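Local coordinates for protein cellulase (Bacillus sp. BG-CS10, PDB 5E09) that probably hydrolyses internal beta-1,4-glucosidic bonds of cellulose, as a halophilic family 5 glycoside hydrolase that also carries a family 46 carbohydrate-binding module, at residues A[339-348]-A[360-368]; A[64-74]-A[122-131]. All coordinates share one frame; numbering follows the deposited sequence.

Interaction 1: A[339-348]-A[360-368]; sequences RSATAESNLI and DIQLHLHGN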
loop_
_atom_site.group_PDB
_atom_site.type_symbol
_atom_site.label_atom_id
_atom_site.label_comp_id
_atom_site.label_asym_id
_atom_site.label_seq_id
_atom_site.Cartn_x
_atom_site.Cartn_y
_atom_site.Cartn_z
ATOM N N ARG A 339 5.628 -19.075 -1.887
ATOM C CA ARG A 339 5.050 -18.532 -3.110
ATOM C C ARG A 339 3.702 -19.156 -3.469
ATOM O O ARG A 339 3.475 -20.343 -3.236
ATOM C CB ARG A 339 6.031 -18.712 -4.273
ATOM C CG ARG A 339 7.362 -18.007 -4.056
ATOM C CD ARG A 339 7.959 -17.518 -5.367
ATOM N NE ARG A 339 7.120 -16.506 -6.008
ATOM C CZ ARG A 339 7.409 -15.929 -7.169
ATOM N NH1 ARG A 339 8.518 -16.266 -7.819
ATOM N NH2 ARG A 339 6.591 -15.017 -7.682
ATOM N N SER A 340 2.814 -18.334 -4.026
ATOM C CA SER A 340 1.541 -18.795 -4.572
ATOM C C SER A 340 1.578 -18.731 -6.086
ATOM O O SER A 340 2.212 -17.843 -6.660
ATOM C CB SER A 340 0.371 -17.953 -4.055
ATOM O OG SER A 340 0.211 -18.101 -2.660
ATOM N N ALA A 341 0.898 -19.668 -6.734
ATOM C CA ALA A 341 0.719 -19.586 -8.171
ATOM C C ALA A 341 -0.234 -18.438 -8.476
ATOM O O ALA A 341 -1.114 -18.108 -7.673
ATOM C CB ALA A 341 0.187 -20.893 -8.733
ATOM N N THR A 342 -0.037 -17.811 -9.627
ATOM C CA THR A 342 -0.934 -16.763 -10.072
ATOM C C THR A 342 -1.294 -17.068 -11.518
ATOM O O THR A 342 -0.961 -18.138 -12.027
ATOM C CB THR A 342 -0.298 -15.357 -9.942
ATOM O OG1 THR A 342 0.860 -15.269 -10.781
ATOM C CG2 THR A 342 0.120 -15.080 -8.504
ATOM N N ALA A 343 -1.978 -16.140 -12.172
ATOM C CA ALA A 343 -2.262 -16.262 -13.595
ATOM C C ALA A 343 -2.178 -14.885 -14.246
ATOM O O ALA A 343 -2.111 -13.873 -13.551
ATOM C CB ALA A 343 -3.628 -16.889 -13.821
ATOM N N GLU A 344 -2.185 -14.848 -15.576
ATOM C CA GLU A 344 -2.059 -13.598 -16.320
ATOM C C GLU A 344 -3.185 -12.619 -15.990
ATOM O O GLU A 344 -3.053 -11.416 -16.200
ATOM C CB GLU A 344 -2.034 -13.872 -17.823
ATOM C CG GLU A 344 -3.275 -14.584 -18.335
ATOM C CD GLU A 344 -3.210 -14.882 -19.823
ATOM O OE1 GLU A 344 -2.412 -14.226 -20.530
ATOM O OE2 GLU A 344 -3.959 -15.775 -20.283
ATOM N N SER A 345 -4.282 -13.146 -15.460
ATOM C CA SER A 345 -5.445 -12.349 -15.110
ATOM C C SER A 345 -6.309 -13.116 -14.109
ATOM O O SER A 345 -6.261 -14.349 -14.060
ATOM C CB SER A 345 -6.248 -12.006 -16.366
ATOM O OG SER A 345 -7.544 -11.542 -16.034
ATOM N N ASN A 346 -7.087 -12.400 -13.303
ATOM C CA ASN A 346 -8.027 -13.060 -12.406
ATOM C C ASN A 346 -9.418 -13.044 -13.028
ATOM O O ASN A 346 -10.409 -13.372 -12.380
ATOM C CB ASN A 346 -8.045 -12.393 -11.028
ATOM C CG ASN A 346 -8.803 -11.079 -11.025
ATOM O OD1 ASN A 346 -8.638 -10.254 -11.920
ATOM N ND2 ASN A 346 -9.642 -10.883 -10.022
ATOM N N LEU A 347 -9.475 -12.652 -14.297
ATOM C CA LEU A 347 -10.730 -12.548 -15.026
ATOM C C LEU A 347 -10.762 -13.492 -16.226
ATOM O O LEU A 347 -9.752 -13.695 -16.900
ATOM C CB LEU A 347 -10.951 -11.113 -15.512
ATOM C CG LEU A 347 -10.884 -9.984 -14.481
ATOM C CD1 LEU A 347 -11.146 -8.649 -15.159
ATOM C CD2 LEU A 347 -11.870 -10.215 -13.338
ATOM N N ILE A 348 -11.936 -14.060 -16.480
ATOM C CA ILE A 348 -12.210 -14.803 -17.701
ATOM C C ILE A 348 -13.395 -14.161 -18.408
ATOM O O ILE A 348 -14.519 -14.198 -17.903
ATOM C CB ILE A 348 -12.539 -16.270 -17.418
ATOM C CG1 ILE A 348 -11.366 -16.963 -16.732
ATOM C CG2 ILE A 348 -12.920 -16.991 -18.704
ATOM C CD1 ILE A 348 -11.705 -18.355 -16.252
ATOM N N ASP A 360 -8.183 -20.498 -23.268
ATOM C CA ASP A 360 -6.882 -20.730 -22.648
ATOM C C ASP A 360 -6.540 -19.628 -21.652
ATOM O O ASP A 360 -6.983 -18.487 -21.797
ATOM C CB ASP A 360 -5.789 -20.829 -23.714
ATOM C CG ASP A 360 -5.774 -22.180 -24.413
ATOM O OD1 ASP A 360 -6.758 -22.938 -24.273
ATOM O OD2 ASP A 360 -4.780 -22.483 -25.106
ATOM N N ILE A 361 -5.747 -19.985 -20.645
ATOM C CA ILE A 361 -5.386 -19.100 -19.541
ATOM C C ILE A 361 -3.966 -19.402 -19.083
ATOM O O ILE A 361 -3.665 -20.522 -18.675
ATOM C CB ILE A 361 -6.324 -19.261 -18.321
ATOM C CG1 ILE A 361 -7.785 -19.020 -18.702
ATOM C CG2 ILE A 361 -5.902 -18.322 -17.200
ATOM C CD1 ILE A 361 -8.758 -19.693 -17.769
ATOM N N GLN A 362 -3.099 -18.399 -19.136
ATOM C CA GLN A 362 -1.707 -18.596 -18.763
ATOM C C GLN A 362 -1.549 -18.546 -17.246
ATOM O O GLN A 362 -1.841 -17.535 -16.609
ATOM C CB GLN A 362 -0.818 -17.546 -19.443
ATOM C CG GLN A 362 0.659 -17.645 -19.096
ATOM C CD GLN A 362 1.305 -18.909 -19.633
ATOM O OE1 GLN A 362 1.923 -19.666 -18.882
ATOM N NE2 GLN A 362 1.169 -19.143 -20.940
ATOM N N LEU A 363 -1.107 -19.658 -16.674
ATOM C CA LEU A 363 -0.816 -19.740 -15.253
ATOM C C LEU A 363 0.638 -19.358 -14.995
ATOM O O LEU A 363 1.497 -19.571 -15.847
ATOM C CB LEU A 363 -1.090 -21.154 -14.735
ATOM C CG LEU A 363 -2.395 -21.458 -13.997
ATOM C CD1 LEU A 363 -3.591 -20.738 -14.619
ATOM C CD2 LEU A 363 -2.618 -22.970 -13.971
ATOM N N HIS A 364 0.902 -18.773 -13.830
ATOM C CA HIS A 364 2.267 -18.579 -13.351
ATOM C C HIS A 364 2.426 -19.430 -12.110
ATOM O O HIS A 364 2.062 -19.004 -11.017
ATOM C CB HIS A 364 2.568 -17.114 -13.018
ATOM C CG HIS A 364 2.192 -16.151 -14.098
ATOM N ND1 HIS A 364 2.568 -16.321 -15.416
ATOM C CD2 HIS A 364 1.493 -14.993 -14.055
ATOM C CE1 HIS A 364 2.102 -15.319 -16.135
ATOM N NE2 HIS A 364 1.447 -14.496 -15.333
ATOM N N LEU A 365 2.967 -20.629 -12.281
ATOM C CA LEU A 365 2.944 -21.627 -11.219
ATOM C C LEU A 365 3.876 -21.282 -10.060
ATOM O O LEU A 365 3.616 -21.667 -8.919
ATOM C CB LEU A 365 3.292 -23.003 -11.792
ATOM C CG LEU A 365 2.217 -23.565 -12.727
ATOM C CD1 LEU A 365 2.678 -24.867 -13.356
ATOM C CD2 LEU A 365 0.897 -23.758 -11.984
ATOM N N HIS A 366 4.949 -20.551 -10.359
ATOM C CA HIS A 366 5.925 -20.144 -9.346
ATOM C C HIS A 366 6.426 -21.334 -8.523
ATOM O O HIS A 366 6.551 -21.245 -7.300
ATOM C CB HIS A 366 5.327 -19.081 -8.410
ATOM C CG HIS A 366 4.968 -17.796 -9.097
ATOM N ND1 HIS A 366 3.899 -17.018 -8.707
ATOM C CD2 HIS A 366 5.545 -17.152 -10.140
ATOM C CE1 HIS A 366 3.829 -15.951 -9.485
ATOM N NE2 HIS A 366 4.815 -16.008 -10.360
ATOM N N GLY A 367 6.695 -22.448 -9.196
ATOM C CA GLY A 367 7.216 -23.629 -8.529
ATOM C C GLY A 367 6.154 -24.518 -7.902
ATOM O O GLY A 367 6.472 -25.557 -7.326
ATOM N N ASN A 368 4.893 -24.114 -8.008
ATOM C CA ASN A 368 3.794 -24.918 -7.481
ATOM C C ASN A 368 3.177 -25.780 -8.567
ATOM O O ASN A 368 3.582 -25.716 -9.726
ATOM C CB ASN A 368 2.721 -24.029 -6.851
ATOM C CG ASN A 368 3.218 -23.304 -5.621
ATOM O OD1 ASN A 368 4.030 -23.835 -4.865
ATOM N ND2 ASN A 368 2.735 -22.077 -5.414
#

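Interaction 2: A[64-74]-A[122-131]; sequences WENQMGNAPDY and AKYTALWEQL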
loop_
_atom_site.group_PDB
_atom_site.type_symbol
_atom_site.label_atom_id
_atom_site.label_comp_id
_atom_site.label_asym_id
_atom_site.label_seq_id
_atom_site.Cartn_x
_atom_site.Cartn_y
_atom_site.Cartn_z
ATOM N N TRP A 64 2.406 13.716 17.906
ATOM C CA TRP A 64 2.400 14.254 19.267
ATOM C C TRP A 64 2.084 15.743 19.370
ATOM O O TRP A 64 1.651 16.198 20.426
ATOM C CB TRP A 64 3.756 14.006 19.933
ATOM C CG TRP A 64 4.124 12.565 20.031
ATOM C CD1 TRP A 64 4.899 11.859 19.165
ATOM C CD2 TRP A 64 3.726 11.649 21.058
ATOM N NE1 TRP A 64 5.013 10.558 19.586
ATOM C CE2 TRP A 64 4.305 10.406 20.744
ATOM C CE3 TRP A 64 2.940 11.764 22.205
ATOM C CZ2 TRP A 64 4.114 9.278 21.544
ATOM C CZ3 TRP A 64 2.755 10.650 22.996
ATOM C CH2 TRP A 64 3.336 9.420 22.661
ATOM N N GLU A 65 2.306 16.491 18.289
ATOM C CA GLU A 65 2.282 17.957 18.332
ATOM C C GLU A 65 1.059 18.569 19.013
ATOM O O GLU A 65 1.187 19.502 19.807
ATOM C CB GLU A 65 2.376 18.534 16.920
ATOM C CG GLU A 65 2.341 20.057 16.909
ATOM C CD GLU A 65 1.648 20.617 15.688
ATOM O OE1 GLU A 65 2.214 20.511 14.581
ATOM O OE2 GLU A 65 0.533 21.159 15.833
ATOM N N ASN A 66 -0.121 18.048 18.699
ATOM C CA ASN A 66 -1.362 18.588 19.245
ATOM C C ASN A 66 -1.675 18.085 20.657
ATOM O O ASN A 66 -2.748 18.348 21.196
ATOM C CB ASN A 66 -2.524 18.269 18.303
ATOM C CG ASN A 66 -2.486 19.101 17.037
ATOM O OD1 ASN A 66 -2.068 20.257 17.056
ATOM N ND2 ASN A 66 -2.917 18.514 15.926
ATOM N N GLN A 67 -0.735 17.372 21.263
ATOM C CA GLN A 67 -0.933 16.872 22.617
ATOM C C GLN A 67 0.163 17.385 23.546
ATOM O O GLN A 67 0.352 16.872 24.651
ATOM C CB GLN A 67 -0.968 15.339 22.625
ATOM C CG GLN A 67 -2.033 14.725 21.721
ATOM C CD GLN A 67 -3.455 14.938 22.234
ATOM O OE1 GLN A 67 -3.665 15.318 23.386
ATOM N NE2 GLN A 67 -4.437 14.687 21.374
HETATM N N MSE A 68 0.884 18.403 23.091
HETATM C CA MSE A 68 2.032 18.914 23.831
HETATM C C MSE A 68 1.759 20.261 24.483
HETATM O O MSE A 68 1.163 21.145 23.872
HETATM C CB MSE A 68 3.243 19.040 22.908
HETATM C CG MSE A 68 3.739 17.722 22.355
HETATM SE SE MSE A 68 5.209 17.994 21.112
HETATM C CE MSE A 68 6.624 18.264 22.404
ATOM N N GLY A 69 2.217 20.414 25.721
ATOM C CA GLY A 69 2.145 21.689 26.406
ATOM C C GLY A 69 3.230 22.615 25.896
ATOM O O GLY A 69 4.028 22.235 25.036
ATOM N N ASN A 70 3.272 23.833 26.425
ATOM C CA ASN A 70 4.256 24.808 25.970
ATOM C C ASN A 70 5.688 24.603 26.441
ATOM O O ASN A 70 5.971 23.718 27.249
ATOM C CB ASN A 70 3.779 26.201 26.371
ATOM C CG ASN A 70 2.437 26.552 25.767
ATOM O OD1 ASN A 70 1.387 26.251 26.338
ATOM N ND2 ASN A 70 2.462 27.194 24.605
ATOM N N ALA A 71 6.582 25.433 25.915
ATOM C CA ALA A 71 7.977 25.443 26.327
ATOM C C ALA A 71 8.079 25.799 27.808
ATOM O O ALA A 71 7.237 26.526 28.330
ATOM C CB ALA A 71 8.771 26.428 25.476
ATOM N N PRO A 72 9.112 25.289 28.494
ATOM C CA PRO A 72 10.148 24.400 27.967
ATOM C C PRO A 72 9.900 22.918 28.251
ATOM O O PRO A 72 10.680 22.081 27.792
ATOM C CB PRO A 72 11.398 24.881 28.697
ATOM C CG PRO A 72 10.876 25.278 30.043
ATOM C CD PRO A 72 9.474 25.811 29.823
ATOM N N ASP A 73 8.844 22.596 28.995
ATOM C CA ASP A 73 8.571 21.204 29.354
ATOM C C ASP A 73 7.919 20.429 28.211
ATOM O O ASP A 73 8.201 19.240 28.012
ATOM C CB ASP A 73 7.676 21.135 30.591
ATOM C CG ASP A 73 8.286 21.828 31.787
ATOM O OD1 ASP A 73 9.531 21.927 31.841
ATOM O OD2 ASP A 73 7.521 22.273 32.671
ATOM N N TYR A 74 7.042 21.109 27.476
ATOM C CA TYR A 74 6.279 20.493 26.395
ATOM C C TYR A 74 5.593 19.217 26.862
ATOM O O TYR A 74 5.571 18.217 26.139
ATOM C CB TYR A 74 7.183 20.182 25.208
ATOM C CG TYR A 74 7.819 21.388 24.569
ATOM C CD1 TYR A 74 7.082 22.229 23.749
ATOM C CD2 TYR A 74 9.161 21.675 24.769
ATOM C CE1 TYR A 74 7.662 23.330 23.150
ATOM C CE2 TYR A 74 9.750 22.778 24.174
ATOM C CZ TYR A 74 8.994 23.601 23.366
ATOM O OH TYR A 74 9.566 24.696 22.768
ATOM N N ALA A 122 14.834 21.281 21.012
ATOM C CA ALA A 122 14.260 21.328 22.354
ATOM C C ALA A 122 13.009 20.447 22.479
ATOM O O ALA A 122 12.901 19.644 23.412
ATOM C CB ALA A 122 13.937 22.763 22.740
ATOM N N LYS A 123 12.075 20.598 21.541
ATOM C CA LYS A 123 10.829 19.829 21.552
ATOM C C LYS A 123 11.088 18.342 21.362
ATOM O O LYS A 123 10.496 17.509 22.035
ATOM C CB LYS A 123 9.875 20.306 20.455
ATOM C CG LYS A 123 9.413 21.733 20.584
ATOM C CD LYS A 123 8.368 22.071 19.530
ATOM C CE LYS A 123 7.111 21.237 19.708
ATOM N NZ LYS A 123 6.032 21.652 18.763
ATOM N N TYR A 124 11.958 18.031 20.409
ATOM C CA TYR A 124 12.345 16.663 20.095
ATOM C C TYR A 124 12.936 15.984 21.331
ATOM O O TYR A 124 12.581 14.842 21.682
ATOM C CB TYR A 124 13.343 16.683 18.938
ATOM C CG TYR A 124 13.747 15.335 18.387
ATOM C CD1 TYR A 124 12.902 14.621 17.549
ATOM C CD2 TYR A 124 14.999 14.799 18.668
ATOM C CE1 TYR A 124 13.284 13.395 17.025
ATOM C CE2 TYR A 124 15.385 13.584 18.157
ATOM C CZ TYR A 124 14.527 12.885 17.336
ATOM O OH TYR A 124 14.924 11.669 16.824
ATOM N N THR A 125 13.817 16.718 22.003
ATOM C CA THR A 125 14.442 16.249 23.232
ATOM C C THR A 125 13.426 16.019 24.348
ATOM O O THR A 125 13.459 14.979 25.006
ATOM C CB THR A 125 15.496 17.237 23.721
ATOM O OG1 THR A 125 16.502 17.376 22.712
ATOM C CG2 THR A 125 16.131 16.741 25.005
ATOM N N ALA A 126 12.532 16.986 24.555
ATOM C CA ALA A 126 11.481 16.854 25.565
ATOM C C ALA A 126 10.595 15.633 25.300
ATOM O O ALA A 126 10.245 14.880 26.224
ATOM C CB ALA A 126 10.636 18.121 25.616
ATOM N N LEU A 127 10.239 15.445 24.033
ATOM C CA LEU A 127 9.437 14.301 23.618
ATOM C C LEU A 127 10.114 12.987 23.945
ATOM O O LEU A 127 9.539 12.146 24.639
ATOM C CB LEU A 127 9.143 14.346 22.117
ATOM C CG LEU A 127 7.866 15.060 21.694
ATOM C CD1 LEU A 127 7.618 14.880 20.201
ATOM C CD2 LEU A 127 6.693 14.540 22.508
ATOM N N TRP A 128 11.331 12.794 23.447
ATOM C CA TRP A 128 11.968 11.500 23.667
ATOM C C TRP A 128 12.417 11.309 25.117
ATOM O O TRP A 128 12.631 10.178 25.550
ATOM C CB TRP A 128 13.129 11.288 22.693
ATOM C CG TRP A 128 12.631 10.773 21.377
ATOM C CD1 TRP A 128 12.712 11.391 20.158
ATOM C CD2 TRP A 128 11.915 9.541 21.160
ATOM N NE1 TRP A 128 12.113 10.610 19.196
ATOM C CE2 TRP A 128 11.624 9.489 19.777
ATOM C CE3 TRP A 128 11.517 8.497 21.993
ATOM C CZ2 TRP A 128 10.936 8.397 19.224
ATOM C CZ3 TRP A 128 10.837 7.422 21.431
ATOM C CH2 TRP A 128 10.555 7.382 20.057
ATOM N N GLU A 129 12.522 12.396 25.876
ATOM C CA GLU A 129 12.756 12.277 27.313
ATOM C C GLU A 129 11.509 11.733 28.008
ATOM O O GLU A 129 11.592 10.766 28.774
ATOM C CB GLU A 129 13.163 13.617 27.917
ATOM C CG GLU A 129 14.643 13.938 27.778
ATOM C CD GLU A 129 14.979 15.367 28.178
ATOM O OE1 GLU A 129 14.043 16.145 28.464
ATOM O OE2 GLU A 129 16.184 15.710 28.204
ATOM N N GLN A 130 10.351 12.338 27.736
ATOM C CA GLN A 130 9.107 11.850 28.339
ATOM C C GLN A 130 8.798 10.404 27.922
ATOM O O GLN A 130 8.377 9.590 28.750
ATOM C CB GLN A 130 7.932 12.755 27.978
ATOM C CG GLN A 130 8.027 14.149 28.542
ATOM C CD GLN A 130 6.919 15.049 28.040
ATOM O OE1 GLN A 130 5.781 14.960 28.493
ATOM N NE2 GLN A 130 7.245 15.923 27.097
ATOM N N LEU A 131 9.021 10.087 26.649
ATOM C CA LEU A 131 8.788 8.729 26.152
ATOM C C LEU A 131 9.769 7.737 26.772
ATOM O O LEU A 131 9.376 6.632 27.149
ATOM C CB LEU A 131 8.886 8.675 24.623
ATOM C CG LEU A 131 7.854 9.506 23.854
ATOM C CD1 LEU A 131 8.110 9.466 22.366
ATOM C CD2 LEU A 131 6.463 9.022 24.150
#

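Interaction 1: A[339-348]-A[360-368]
His366 reaches across to 339-348 with its imidazole and is held there on several sides. Its CB lies 3.8 Å from Ser340 O; beyond it, CG and CD2 lie under the guanidinium of Arg339. The ring's ND1 donates to Ser340 O at 2.8 Å, almost straight at 172° and in the ring plane, and CE1 approaches Thr342 OG1. At the tip, His366 NE2 lies 3.4 Å from Arg339 NH2, at an angle too poor for a hydrogen bond. With CG anti to the carbonyl carbon (chi1 -63°), the ring is presented to all three. The guanidinium of Arg339 lies flat on one face, NH2 over the ring centre, with group centres 3.8 Å and planes 16° apart. Any positive charge on the imidazole would probably be unfavourable here, although Glu294 of helix 286-302, salt-bridged to Arg339, touches this histidine too. Close by, Asn368 ND2 gives a hydrogen bond to Arg339 O, from above the carbonyl plane.

Further along, Thr342 and His364 form an antiparallel hydrogen-bonded pair, with Thr342 N to His364 O at 2.8 Å and His364 N to Thr342 O at 2.7 Å. Thr342 OG1 meets the edge of the His364 ring at CD2. In the following non-hydrogen-bonded pair, on the other face, Ala343 CB is 3.9 Å from Leu363 CD1. Glu344 then folds back: its N donates to Gln362 O, while OE2 accepts from Gln362 N. A type I' turn, Leu365 to Asn368, follows this short edge-strand pairing, consistent with the immunoglobulin-like beta-sandwich expected of an X2 module.

Interaction 2: A[64-74]-A[122-131]
The loop 64-74 meets one flank of helix 117-134 without strand-like pairing, coming closest at Tyr74 and Ala126, whose CA atoms are 6.4 Å apart. Tyr74 lies crosswise to Lys123: CG of the lysine stands over one ring face, 3.6 Å from the centroid of the Tyr74 ring and 22° off its normal, which meets the geometry of a CH-pi contact. Asn70 O and Ala71 CA approach the opposite face, while Ala126 CB packs 3.9 Å from Tyr74 CD2. Were Tyr74 replaced by an alanine, the Lys123 methylenes would probably lose their aromatic platform and a gap would open beside Ala126. The ammonium end of Lys123 continues to Trp109, with which it makes a cation-pi interaction.

In the TIM barrel of this family 5 domain, the loop follows strand 57-60 and precedes helix 78-93, so the contact joins a beta-to-alpha connection to a later helix. Gln130 secures the junction: its chain is extended beyond CG, and NE2 donates to Tyr74 O at 3.0 Å from above the carbonyl plane. OE1 of the same amide accepts from Ile76 N, which fixes which way the group is turned.

Nearer the start of the loop, the selenomethionine Met68 bends at chi3 (79°) and sets CE 3.5 Å from Leu127 CG. The Leu127 methyls also pack on Trp64 CB, and Leu131 CD2 comes within 3.5 Å of Trp64 CH2.

Overall arrangement
From the N terminus, the chain first enters interaction 2, where the loop after barrel strand 57-60 packs on helix 117-134, closing a loop of 47 residues that includes helix 78-93 and strand 97-100 within the catalytic barrel. Only after the barrel is complete and helix 326-337 has passed does interaction 1 begin, closing a short loop of 11 residues within the X2 module. The two are in series, neither nested nor crossed. The centres of interactions 1 and 2 lie about 52 Å apart and the nearest atoms of interactions 1 and 2 about 35 Å apart, on opposite sides of the chain's centre. Interaction 1 also borders helix 286-302, so it ties the X2 module to the barrel, whereas interaction 2 stays within the barrel domain.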